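Local coordinates for venom allergen-like (VAL) 4 protein (Schistosoma mansoni, PDB 4P27) that binds lipids as a probably secreted SCP/TAPS (CAP superfamily) protein of a parasitic blood fluke, although it lacks the prototypical CAP motifs, at residues 111-114 and 115-119; 12-15 and 16-20; 92-95 and 96-99; 41-44 and 45-49; 60-63 and 64-67. All coordinates share one frame; numbering follows the deposited sequence.

Interaction 1: residues 111-114 and 115-119; sequences NYKQ and MVWNT. With NAG (2-acetamido-2-deoxy-beta-D-glucopyranose), chain B.
Tyr112 and Val116 meet one turn apart at the C-terminal end of helix 110-115, a buried local contact of the CAP (SCP/TAPS) fold where the chain leaves the helix for the loop before strand 122-130. Val116 is the first residue to abandon helical backbone angles, yet its N still donates to Tyr112 O at 3.1 Å. Its methyl CG2 lies over one face of the Tyr112 ring, 3.7 Å from CZ and displaced toward the rim, a CH-pi contact, while CG1 comes within 3.8 Å of CE1. With Tyr112 CG anti to the backbone N (chi1 169°), the phenol leans along the helix toward this valine. Trp117 N then bonds weakly to Gln114 O. The indole is turned so that Lys113 O meets its edge in the ring plane, 3.6 Å from CE3, and Gln114 NE2 stands 3.7 Å from Trp117 CB with amide and indole planes 62° apart. Lys113 NZ itself bonds to Asp147 O. Arg19 of helix 6-22 clamps the exit by hydrogen bonds to the carbonyls of Met115 and Trp117. Asn118 carries the N-linked glycan, its ND2 joined covalently to NAG C1 at 1.4 Å.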
# COMPACT_ATOMS: atom_id res chain seq x y z
N ASN A 111 -3.37 4.12 4.18
CA ASN A 111 -2.90 2.83 3.66
C ASN A 111 -3.69 2.46 2.39
O ASN A 111 -3.11 2.09 1.42
CB ASN A 111 -3.11 1.75 4.76
CG ASN A 111 -2.27 2.06 5.99
OD1 ASN A 111 -1.09 2.30 5.86
ND2 ASN A 111 -2.90 2.16 7.16
N TYR A 112 -5.03 2.53 2.44
CA TYR A 112 -5.85 2.31 1.24
C TYR A 112 -5.46 3.20 0.05
O TYR A 112 -5.23 2.71 -1.10
CB TYR A 112 -7.36 2.49 1.61
CG TYR A 112 -8.19 2.52 0.34
CD1 TYR A 112 -8.37 1.38 -0.41
CD2 TYR A 112 -8.68 3.75 -0.16
CE1 TYR A 112 -9.09 1.43 -1.62
CE2 TYR A 112 -9.43 3.80 -1.34
CZ TYR A 112 -9.59 2.64 -2.07
OH TYR A 112 -10.26 2.63 -3.24
N LYS A 113 -5.33 4.53 0.27
CA LYS A 113 -4.98 5.41 -0.81
C LYS A 113 -3.63 5.09 -1.48
O LYS A 113 -3.52 5.16 -2.70
CB LYS A 113 -4.98 6.93 -0.40
CG LYS A 113 -6.36 7.50 -0.03
CD LYS A 113 -6.22 8.98 0.42
CE LYS A 113 -6.01 9.89 -0.79
NZ LYS A 113 -6.03 11.35 -0.33
N GLN A 114 -2.64 4.74 -0.68
CA GLN A 114 -1.36 4.35 -1.20
C GLN A 114 -1.50 3.04 -2.02
O GLN A 114 -0.82 2.91 -3.05
CB GLN A 114 -0.36 4.12 -0.05
CG GLN A 114 0.99 3.65 -0.57
CD GLN A 114 1.68 4.75 -1.46
OE1 GLN A 114 2.34 5.64 -0.93
NE2 GLN A 114 1.60 4.63 -2.79
N MET A 115 -2.34 2.09 -1.56
CA MET A 115 -2.48 0.82 -2.32
C MET A 115 -3.10 1.05 -3.69
O MET A 115 -2.77 0.35 -4.60
CB MET A 115 -3.36 -0.21 -1.58
CG MET A 115 -2.64 -0.79 -0.31
SD MET A 115 -3.76 -1.98 0.52
CE MET A 115 -3.66 -3.29 -0.59
N VAL A 116 -3.99 2.03 -3.84
CA VAL A 116 -4.62 2.26 -5.15
C VAL A 116 -4.05 3.49 -5.89
O VAL A 116 -4.65 3.97 -6.83
CB VAL A 116 -6.16 2.36 -5.08
CG1 VAL A 116 -6.80 1.01 -4.66
CG2 VAL A 116 -6.65 3.53 -4.19
N TRP A 117 -2.84 3.88 -5.52
CA TRP A 117 -2.23 5.10 -6.03
C TRP A 117 -1.84 4.87 -7.44
O TRP A 117 -1.06 3.93 -7.77
CB TRP A 117 -1.04 5.57 -5.15
CG TRP A 117 -0.72 6.99 -5.51
CD1 TRP A 117 0.26 7.44 -6.38
CD2 TRP A 117 -1.42 8.15 -5.04
NE1 TRP A 117 0.19 8.86 -6.49
CE2 TRP A 117 -0.83 9.30 -5.67
CE3 TRP A 117 -2.51 8.32 -4.15
CZ2 TRP A 117 -1.30 10.62 -5.43
CZ3 TRP A 117 -2.94 9.66 -3.89
CH2 TRP A 117 -2.32 10.75 -4.54
N ASN A 118 -2.39 5.67 -8.33
CA ASN A 118 -2.23 5.35 -9.77
C ASN A 118 -0.80 5.49 -10.34
O ASN A 118 -0.43 4.71 -11.23
CB ASN A 118 -3.23 6.15 -10.63
CG ASN A 118 -2.85 7.62 -10.70
OD1 ASN A 118 -2.20 8.20 -9.79
ND2 ASN A 118 -3.32 8.27 -11.76
N THR A 119 0.01 6.43 -9.85
CA THR A 119 1.40 6.56 -10.43
C THR A 119 2.42 5.64 -9.78
O THR A 119 3.54 5.50 -10.25
CB THR A 119 1.99 7.97 -10.26
OG1 THR A 119 1.81 8.40 -8.92
CG2 THR A 119 1.23 9.05 -11.20
C1 NAG B . -3.07 9.54 -12.21
C2 NAG B . -2.86 9.75 -13.72
C3 NAG B . -2.81 11.20 -14.10
C4 NAG B . -4.02 11.88 -13.52
C5 NAG B . -3.97 11.75 -12.02
C6 NAG B . -5.08 12.58 -11.43
C7 NAG B . -1.59 7.91 -14.49
C8 NAG B . -0.26 7.37 -14.86
N2 NAG B . -1.65 9.17 -14.20
O3 NAG B . -2.79 11.30 -15.52
O4 NAG B . -4.00 13.23 -13.89
O5 NAG B . -4.06 10.39 -11.67
O6 NAG B . -5.17 12.42 -10.04
O7 NAG B . -2.54 7.18 -14.46

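Interaction 2: residues 12-15 and 16-20; sequences YNFH and KKVRK
Val18 N donates to Phe14 O at 2.9 Å with an almost straight N-H...O angle of 177°, one of five successive i to i+4 bonds that make 12-20 a regular stretch of helix 6-22. The same pair also touches through side chains: Val18 CG2 comes to 3.5 Å from Phe14 CE1, meeting the ring obliquely, and Phe14 continues onto Met88 and Leu92 of helix 84-93. On another side of the helix, Lys16 folds back over Tyr12. A bend at chi3 (-84°) lays its CE above the middle of the phenol ring, 3.9 Å from the centroid, as a CH-pi contact. NZ sits farther off centre, 4.3 Å from the same Tyr12 centroid, in a cation-pi interaction. Asn13 ND2 flanks this lysine, 3.7 Å from Lys16 CE. The Tyr12 hydroxyl is fixed by Leu39 O. His15 has both ring nitrogens engaged, NE2 with the hydroxyl of Tyr140 and ND1 with Ile11 O, which settles the rotation of its buried imidazole. Arg19 runs its CB, CG and CD past His15 O before NH1 reaches Thr37 O. The helix thus has two characters: His15 and Val18 are buried and Phe14 leans on helix 84-93, while the lysine ammonium probably gains some stabilisation from the phenol's pi cloud without leaving solvent.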
# COMPACT_ATOMS: atom_id res chain seq x y z
N TYR A 12 2.32 -9.03 -2.33
CA TYR A 12 2.36 -8.60 -3.74
C TYR A 12 1.09 -8.92 -4.49
O TYR A 12 0.45 -8.01 -5.12
CB TYR A 12 3.59 -9.26 -4.43
CG TYR A 12 3.92 -8.73 -5.82
CD1 TYR A 12 3.64 -7.36 -6.18
CD2 TYR A 12 4.50 -9.56 -6.77
CE1 TYR A 12 3.98 -6.88 -7.43
CE2 TYR A 12 4.80 -9.09 -8.09
CZ TYR A 12 4.53 -7.75 -8.40
OH TYR A 12 4.83 -7.26 -9.66
N ASN A 13 0.61 -10.16 -4.35
CA ASN A 13 -0.64 -10.52 -5.06
C ASN A 13 -1.87 -9.80 -4.50
O ASN A 13 -2.85 -9.56 -5.21
CB ASN A 13 -0.92 -12.04 -4.96
CG ASN A 13 0.06 -12.91 -5.78
OD1 ASN A 13 0.26 -14.07 -5.42
ND2 ASN A 13 0.72 -12.36 -6.78
N PHE A 14 -1.91 -9.62 -3.20
CA PHE A 14 -3.04 -8.92 -2.60
C PHE A 14 -3.08 -7.47 -3.19
O PHE A 14 -4.14 -6.98 -3.56
CB PHE A 14 -2.86 -8.86 -1.06
CG PHE A 14 -4.08 -8.32 -0.35
CD1 PHE A 14 -4.28 -6.93 -0.23
CD2 PHE A 14 -5.02 -9.17 0.20
CE1 PHE A 14 -5.41 -6.45 0.37
CE2 PHE A 14 -6.16 -8.69 0.86
CZ PHE A 14 -6.37 -7.32 0.94
N HIS A 15 -1.92 -6.82 -3.32
CA HIS A 15 -1.90 -5.47 -3.93
C HIS A 15 -2.31 -5.48 -5.41
O HIS A 15 -3.13 -4.67 -5.84
CB HIS A 15 -0.49 -4.86 -3.85
CG HIS A 15 -0.18 -4.28 -2.52
ND1 HIS A 15 0.25 -5.06 -1.46
CD2 HIS A 15 -0.12 -2.99 -2.09
CE1 HIS A 15 0.50 -4.28 -0.41
NE2 HIS A 15 0.33 -3.01 -0.77
N LYS A 16 -1.83 -6.46 -6.19
CA LYS A 16 -2.32 -6.63 -7.56
C LYS A 16 -3.81 -6.80 -7.63
O LYS A 16 -4.45 -6.19 -8.45
CB LYS A 16 -1.59 -7.80 -8.28
CG LYS A 16 -0.16 -7.41 -8.47
CD LYS A 16 0.54 -8.18 -9.58
CE LYS A 16 1.05 -9.50 -9.05
NZ LYS A 16 1.88 -10.10 -10.15
N LYS A 17 -4.37 -7.61 -6.75
CA LYS A 17 -5.79 -7.88 -6.76
C LYS A 17 -6.62 -6.61 -6.38
O LYS A 17 -7.64 -6.37 -6.99
CB LYS A 17 -6.15 -8.93 -5.70
CG LYS A 17 -7.53 -9.52 -6.00
CD LYS A 17 -8.35 -9.64 -4.76
CE LYS A 17 -9.78 -10.05 -5.10
NZ LYS A 17 -10.64 -9.58 -3.97
N VAL A 18 -6.24 -5.91 -5.29
CA VAL A 18 -6.90 -4.61 -4.94
C VAL A 18 -6.96 -3.63 -6.15
O VAL A 18 -7.97 -3.05 -6.47
CB VAL A 18 -6.17 -3.96 -3.78
CG1 VAL A 18 -6.60 -2.50 -3.50
CG2 VAL A 18 -6.43 -4.81 -2.56
N ARG A 19 -5.88 -3.52 -6.85
CA ARG A 19 -5.77 -2.56 -7.93
C ARG A 19 -6.61 -3.04 -9.13
O ARG A 19 -7.23 -2.22 -9.81
CB ARG A 19 -4.26 -2.47 -8.35
CG ARG A 19 -3.54 -1.55 -7.31
CD ARG A 19 -2.04 -1.57 -7.49
NE ARG A 19 -1.54 -0.64 -8.52
CZ ARG A 19 -1.32 0.66 -8.33
NH1 ARG A 19 -0.78 1.36 -9.30
NH2 ARG A 19 -1.54 1.24 -7.13
N LYS A 20 -6.61 -4.36 -9.39
CA LYS A 20 -7.51 -4.90 -10.41
C LYS A 20 -8.97 -4.69 -10.03
O LYS A 20 -9.69 -4.31 -10.85
CB LYS A 20 -7.28 -6.42 -10.65
CG LYS A 20 -8.04 -6.90 -11.89
CD LYS A 20 -7.49 -8.20 -12.44
CE LYS A 20 -8.53 -8.86 -13.34
NZ LYS A 20 -7.95 -10.04 -14.01
O HOH W 1 2.76 -12.69 -8.21

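Interaction 3: residues 92-95 and 96-99; sequences LEEY and KNYN
Glu93 and Lys96 join across a run of 3-10 turns by which the chain passes from helix 84-93 to the short strand 98-99 of the CAP fold. Three backbone bonds, all from residue i+3 to residue i, define the passage: Lys96 N to Glu93 O (3.0 Å), Asn97 N to Glu94 O (3.0 Å) and Tyr98 N to Tyr95 O (3.2 Å). Each N-H points well at its acceptor but stands above the carbonyl plane, by 71° for the last, in keeping with the tight winding. The charged pair is looser. The Glu93 and Lys96 side chains run side by side in the same direction, and OE1 of Glu93 and NZ of Lys96 form a long salt bridge of 3.8 Å. Apolar contact comes from the extended lysine chain crossing Tyr95 obliquely, its CG 3.9 Å from Tyr95 CE1. Tyr95 CG lies between the backbone N and the carbonyl carbon (chi1 76°), which folds the ring beside Lys96 N. Polar anchoring leads outward: the buried Glu94 carboxylate binds Asn111 ND2 and Tyr112 N at the start of helix 110-115, and Tyr98 OH pairs with Asn103 OD1. The Asn97 amide lies alongside Glu94, with ND2 hydrogen-bonded to Asp108 O and 3.9 Å from Glu94 CA.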
# COMPACT_ATOMS: atom_id res chain seq x y z
N LEU A 92 -6.70 -2.38 3.33
CA LEU A 92 -7.74 -2.25 2.29
C LEU A 92 -9.06 -1.58 2.79
O LEU A 92 -9.61 -0.68 2.14
CB LEU A 92 -8.02 -3.67 1.68
CG LEU A 92 -9.32 -3.75 0.82
CD1 LEU A 92 -9.20 -2.89 -0.43
CD2 LEU A 92 -9.61 -5.21 0.41
N GLU A 93 -9.55 -2.00 3.94
CA GLU A 93 -10.92 -1.67 4.33
C GLU A 93 -10.98 -0.26 4.84
O GLU A 93 -12.06 0.22 5.14
CB GLU A 93 -11.40 -2.57 5.45
CG GLU A 93 -11.04 -3.99 5.16
CD GLU A 93 -12.23 -4.85 5.08
OE1 GLU A 93 -12.91 -4.79 4.07
OE2 GLU A 93 -12.45 -5.56 6.06
N GLU A 94 -9.84 0.40 4.92
CA GLU A 94 -9.88 1.82 5.05
C GLU A 94 -10.62 2.49 3.93
O GLU A 94 -10.90 3.68 4.06
CB GLU A 94 -8.47 2.40 5.08
CG GLU A 94 -7.67 1.96 6.26
CD GLU A 94 -6.33 2.66 6.27
OE1 GLU A 94 -5.99 3.44 5.33
OE2 GLU A 94 -5.61 2.41 7.22
N TYR A 95 -10.93 1.77 2.84
CA TYR A 95 -11.79 2.37 1.83
C TYR A 95 -13.18 2.80 2.38
O TYR A 95 -13.82 3.67 1.80
CB TYR A 95 -11.98 1.42 0.62
CG TYR A 95 -12.93 0.26 0.83
CD1 TYR A 95 -14.32 0.46 0.88
CD2 TYR A 95 -12.45 -1.05 0.92
CE1 TYR A 95 -15.20 -0.62 1.03
CE2 TYR A 95 -13.30 -2.12 1.11
CZ TYR A 95 -14.67 -1.91 1.14
OH TYR A 95 -15.50 -3.00 1.29
N LYS A 96 -13.62 2.21 3.51
CA LYS A 96 -14.86 2.63 4.16
C LYS A 96 -14.79 4.06 4.68
O LYS A 96 -15.82 4.62 4.95
CB LYS A 96 -15.20 1.71 5.29
CG LYS A 96 -15.56 0.35 4.74
CD LYS A 96 -15.45 -0.76 5.76
CE LYS A 96 -16.30 -1.86 5.18
NZ LYS A 96 -15.92 -3.20 5.66
N ASN A 97 -13.59 4.63 4.83
CA ASN A 97 -13.44 5.91 5.44
C ASN A 97 -13.22 6.94 4.40
O ASN A 97 -13.08 8.11 4.74
CB ASN A 97 -12.24 5.93 6.37
CG ASN A 97 -12.28 4.84 7.44
OD1 ASN A 97 -13.34 4.47 7.92
ND2 ASN A 97 -11.13 4.32 7.82
N TYR A 98 -13.11 6.53 3.13
CA TYR A 98 -12.59 7.49 2.12
C TYR A 98 -13.70 8.01 1.23
O TYR A 98 -14.46 7.25 0.78
CB TYR A 98 -11.47 6.86 1.28
CG TYR A 98 -10.91 7.82 0.29
CD1 TYR A 98 -10.30 9.04 0.71
CD2 TYR A 98 -11.01 7.58 -1.06
CE1 TYR A 98 -9.78 9.92 -0.18
CE2 TYR A 98 -10.47 8.48 -1.99
CZ TYR A 98 -9.87 9.64 -1.53
OH TYR A 98 -9.39 10.54 -2.42
N ASN A 99 -13.82 9.33 1.05
CA ASN A 99 -14.69 9.91 0.07
C ASN A 99 -13.93 10.48 -1.06
O ASN A 99 -13.36 11.57 -0.95
CB ASN A 99 -15.57 11.04 0.68
CG ASN A 99 -16.55 11.71 -0.33
OD1 ASN A 99 -16.37 11.71 -1.53
ND2 ASN A 99 -17.50 12.41 0.20

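Interaction 4: residues 41-44 and 45-49; sequences WNKL and LANKA
Asn42 caps the N-terminus of helix 43-54 and can be followed outward toward Leu45. Its CB rests 4.0 Å from Leu45 CG, and the isobutyl and amide groups cross at about a right angle. CG of Asn42 stands anti to its backbone N (chi1 177°), and from there the amide carries OD1 over the first turn. OD1 then accepts from Leu45 N at 2.9 Å, the donor lying in the carbonyl plane on a lone pair with an N-H...O angle of 161°. The same oxygen touches Leu45 CG, so one side chain is both acceptor and packing surface. The main chain of Asn42 joins in as well, its O receiving Ala46 N in the first i to i+4 bond, followed by Asn47 N to Lys43 O and Lys48 N to Leu44 O. Trp41, in the short strand just before the cap, brings its indole obliquely against Ala46, whose CB is 3.6 Å from CZ2; the same indole packs on Ile123 and Cys125 of strand 122-130. Farther out, Leu44 and Lys48 lie side by side, Leu44 CD2 4.0 Å from Lys48 CG. Leu45 is buried against Phe71, Ile74 and Glu122, and its O takes a bond from Asn139 ND2. Through OD1 the asparagine side chain caps one N-H of the first turn, and this partly negative oxygen probably offsets the positive end of the helix dipole.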
# COMPACT_ATOMS: atom_id res chain seq x y z
N TRP A 41 7.65 -5.53 -8.46
CA TRP A 41 8.36 -5.73 -7.22
C TRP A 41 9.73 -5.16 -7.34
O TRP A 41 10.29 -5.23 -8.38
CB TRP A 41 8.50 -7.22 -6.97
CG TRP A 41 9.07 -7.50 -5.62
CD1 TRP A 41 10.39 -7.75 -5.31
CD2 TRP A 41 8.35 -7.53 -4.39
NE1 TRP A 41 10.52 -7.97 -3.93
CE2 TRP A 41 9.27 -7.86 -3.36
CE3 TRP A 41 7.00 -7.36 -4.06
CZ2 TRP A 41 8.89 -7.98 -2.00
CZ3 TRP A 41 6.61 -7.52 -2.66
CH2 TRP A 41 7.56 -7.83 -1.69
N ASN A 42 10.31 -4.63 -6.28
CA ASN A 42 11.61 -3.98 -6.38
C ASN A 42 12.43 -4.37 -5.19
O ASN A 42 11.98 -4.26 -4.03
CB ASN A 42 11.51 -2.50 -6.39
CG ASN A 42 12.88 -1.83 -6.42
OD1 ASN A 42 13.54 -1.56 -5.42
ND2 ASN A 42 13.28 -1.48 -7.62
N LYS A 43 13.62 -4.90 -5.43
CA LYS A 43 14.37 -5.68 -4.41
C LYS A 43 14.92 -4.71 -3.40
O LYS A 43 14.99 -5.00 -2.22
CB LYS A 43 15.57 -6.39 -5.08
CG LYS A 43 15.93 -7.76 -4.55
CD LYS A 43 15.75 -8.81 -5.65
CE LYS A 43 17.09 -9.38 -6.08
NZ LYS A 43 16.97 -10.17 -7.35
N LEU A 44 15.34 -3.54 -3.89
CA LEU A 44 15.87 -2.49 -3.04
C LEU A 44 14.80 -1.91 -2.04
O LEU A 44 15.10 -1.66 -0.83
CB LEU A 44 16.47 -1.35 -3.88
CG LEU A 44 17.78 -0.69 -3.43
CD1 LEU A 44 17.99 0.64 -4.15
CD2 LEU A 44 17.95 -0.60 -1.89
N LEU A 45 13.59 -1.67 -2.55
CA LEU A 45 12.49 -1.24 -1.68
C LEU A 45 12.26 -2.37 -0.60
O LEU A 45 12.06 -2.04 0.59
CB LEU A 45 11.26 -0.99 -2.48
CG LEU A 45 11.10 0.17 -3.46
CD1 LEU A 45 9.67 0.16 -3.98
CD2 LEU A 45 11.41 1.52 -2.76
N ALA A 46 12.28 -3.64 -1.03
CA ALA A 46 11.95 -4.79 -0.17
C ALA A 46 13.00 -4.99 0.94
O ALA A 46 12.68 -5.15 2.11
CB ALA A 46 11.79 -6.06 -0.98
N ASN A 47 14.27 -4.85 0.58
CA ASN A 47 15.32 -4.94 1.55
C ASN A 47 15.30 -3.81 2.52
O ASN A 47 15.59 -4.02 3.73
CB ASN A 47 16.69 -4.97 0.86
CG ASN A 47 16.86 -6.23 0.06
OD1 ASN A 47 16.07 -7.18 0.20
ND2 ASN A 47 17.86 -6.24 -0.81
N LYS A 48 15.00 -2.60 2.04
CA LYS A 48 14.99 -1.48 2.98
C LYS A 48 13.83 -1.67 3.94
O LYS A 48 13.96 -1.41 5.17
CB LYS A 48 14.99 -0.14 2.31
CG LYS A 48 16.42 0.14 1.76
CD LYS A 48 17.37 0.84 2.73
CE LYS A 48 16.66 2.02 3.38
NZ LYS A 48 17.54 2.72 4.33
N ALA A 49 12.75 -2.23 3.39
CA ALA A 49 11.50 -2.47 4.16
C ALA A 49 11.87 -3.43 5.27
O ALA A 49 11.45 -3.28 6.43
CB ALA A 49 10.41 -3.07 3.29

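Interaction 5: residues 60-63 and 64-67; sequences SNDP and NDFI
Asp62 leads into a tight 3-10 turn with Asp65: Asn61 and Asp62 both have positive phi (46° and 32°), after which Asp65 N bonds to Asp62 O and Phe66 N to Pro63 O, each at 3.1 Å and each with the donor above the carbonyl plane. The Asp62 side chain adds a weak bond, Asn64 N to OD1 at 3.1 Å, and the same oxygen lies 3.2 Å from Asn64 CB. The Asp62 and Asn64 side chains run side by side, with carboxylate and amide planes nearly perpendicular. Asp65 turns its carboxylate back toward the first residues of the loop, where OD2 comes to 3.7 Å from Asp62 CB and 4.0 Å from Asp62 OD2. The closeness of two acidic groups is probably eased by Arg55, whose NH1 forms a salt bridge with Asp65 OD1. Phe66 presents the edge of its ring to the backbone: Asp62 O lies in the ring plane, 3.7 Å from CD1, with Pro63 CA also near that edge. CG of Phe66 sits beside its own backbone N (chi1 -63°), bringing the ring edge back against the turn and the ring onto Gln76 of strand 75-81. Ile67 follows, its CG1 3.5 Å from Pro63 O. Asn64 O receives a weak bond from Lys48 NZ, tying the turn to helix 43-54. Taken together, an aspartate, a proline and the N-H two residues on form an Asx-Pro turn, closed by a weak bond and here opening a short 3-10 segment in the surface connection between helix 43-54 and strand 75-81 of the CAP fold.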
# COMPACT_ATOMS: atom_id res chain seq x y z
N SER A 60 8.90 4.86 14.01
CA SER A 60 10.35 4.83 14.08
C SER A 60 10.94 5.99 13.33
O SER A 60 11.52 6.89 13.94
CB SER A 60 10.92 3.49 13.58
OG SER A 60 10.79 3.34 12.17
N ASN A 61 10.82 5.95 12.00
CA ASN A 61 10.22 7.02 11.19
C ASN A 61 10.71 8.41 11.53
O ASN A 61 9.94 9.36 11.48
CB ASN A 61 8.70 6.92 11.19
CG ASN A 61 8.25 5.58 10.71
OD1 ASN A 61 8.53 5.21 9.54
ND2 ASN A 61 7.65 4.78 11.62
N ASP A 62 11.99 8.52 11.89
CA ASP A 62 13.14 8.16 11.02
C ASP A 62 12.95 8.38 9.49
O ASP A 62 12.67 7.41 8.74
CB ASP A 62 13.72 6.75 11.34
CG ASP A 62 15.18 6.65 11.05
OD1 ASP A 62 15.71 7.60 10.43
OD2 ASP A 62 15.81 5.64 11.37
N PRO A 63 13.12 9.64 9.03
CA PRO A 63 13.44 9.86 7.61
C PRO A 63 14.61 9.12 6.86
O PRO A 63 14.49 9.02 5.65
CB PRO A 63 13.46 11.39 7.50
CG PRO A 63 12.31 11.75 8.41
CD PRO A 63 12.60 10.89 9.63
N ASN A 64 15.65 8.57 7.50
CA ASN A 64 16.53 7.53 6.87
C ASN A 64 15.72 6.33 6.21
O ASN A 64 16.15 5.71 5.26
CB ASN A 64 17.57 6.97 7.92
CG ASN A 64 18.83 6.28 7.27
OD1 ASN A 64 19.97 6.30 7.81
ND2 ASN A 64 18.63 5.67 6.10
N ASP A 65 14.55 6.00 6.74
CA ASP A 65 13.83 4.84 6.19
C ASP A 65 13.19 5.15 4.85
O ASP A 65 12.76 4.24 4.15
CB ASP A 65 12.78 4.42 7.20
CG ASP A 65 13.44 3.66 8.37
OD1 ASP A 65 14.51 3.04 8.14
OD2 ASP A 65 12.89 3.70 9.44
N PHE A 66 13.11 6.45 4.54
CA PHE A 66 12.59 6.95 3.25
C PHE A 66 13.63 7.32 2.20
O PHE A 66 13.28 7.79 1.08
CB PHE A 66 11.64 8.14 3.52
CG PHE A 66 10.44 7.77 4.31
CD1 PHE A 66 10.51 7.70 5.71
CD2 PHE A 66 9.23 7.43 3.66
CE1 PHE A 66 9.39 7.31 6.46
CE2 PHE A 66 8.10 7.09 4.41
CZ PHE A 66 8.19 7.01 5.81
N ILE A 67 14.89 7.04 2.48
CA ILE A 67 15.91 7.33 1.48
C ILE A 67 16.36 6.02 0.90
O ILE A 67 16.97 5.25 1.62
CB ILE A 67 17.12 8.12 2.11
CG1 ILE A 67 16.56 9.38 2.80
CG2 ILE A 67 18.10 8.42 0.96
CD1 ILE A 67 17.50 10.19 3.76

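Interaction 1 is the buried contact of the set and the hub: interactions 2 and 3 both touch it, through Arg19 and through Glu94 respectively. Interactions 2 and 3 also meet directly, Leu92 packing on Phe14 and Val18, so helices 6-22, 84-93 and 110-115 form one cluster. Interactions 4 and 5 are bridged by Lys48, with centres about 14 Å apart, and 12-15 also touches 41-44 through Tyr12 and Trp41; interaction 5 is a surface contact. Chemistry follows place: a ring and a methyl pack at 111-119, lysine over tyrosine marks the outer side of 12-20, an asparagine cap opens the helix at 41-49, and aspartates gather at 60-67. Interactions 3 and 5 share 3-10 hydrogen bonding, whereas interactions 2 and 4 are alpha-helical.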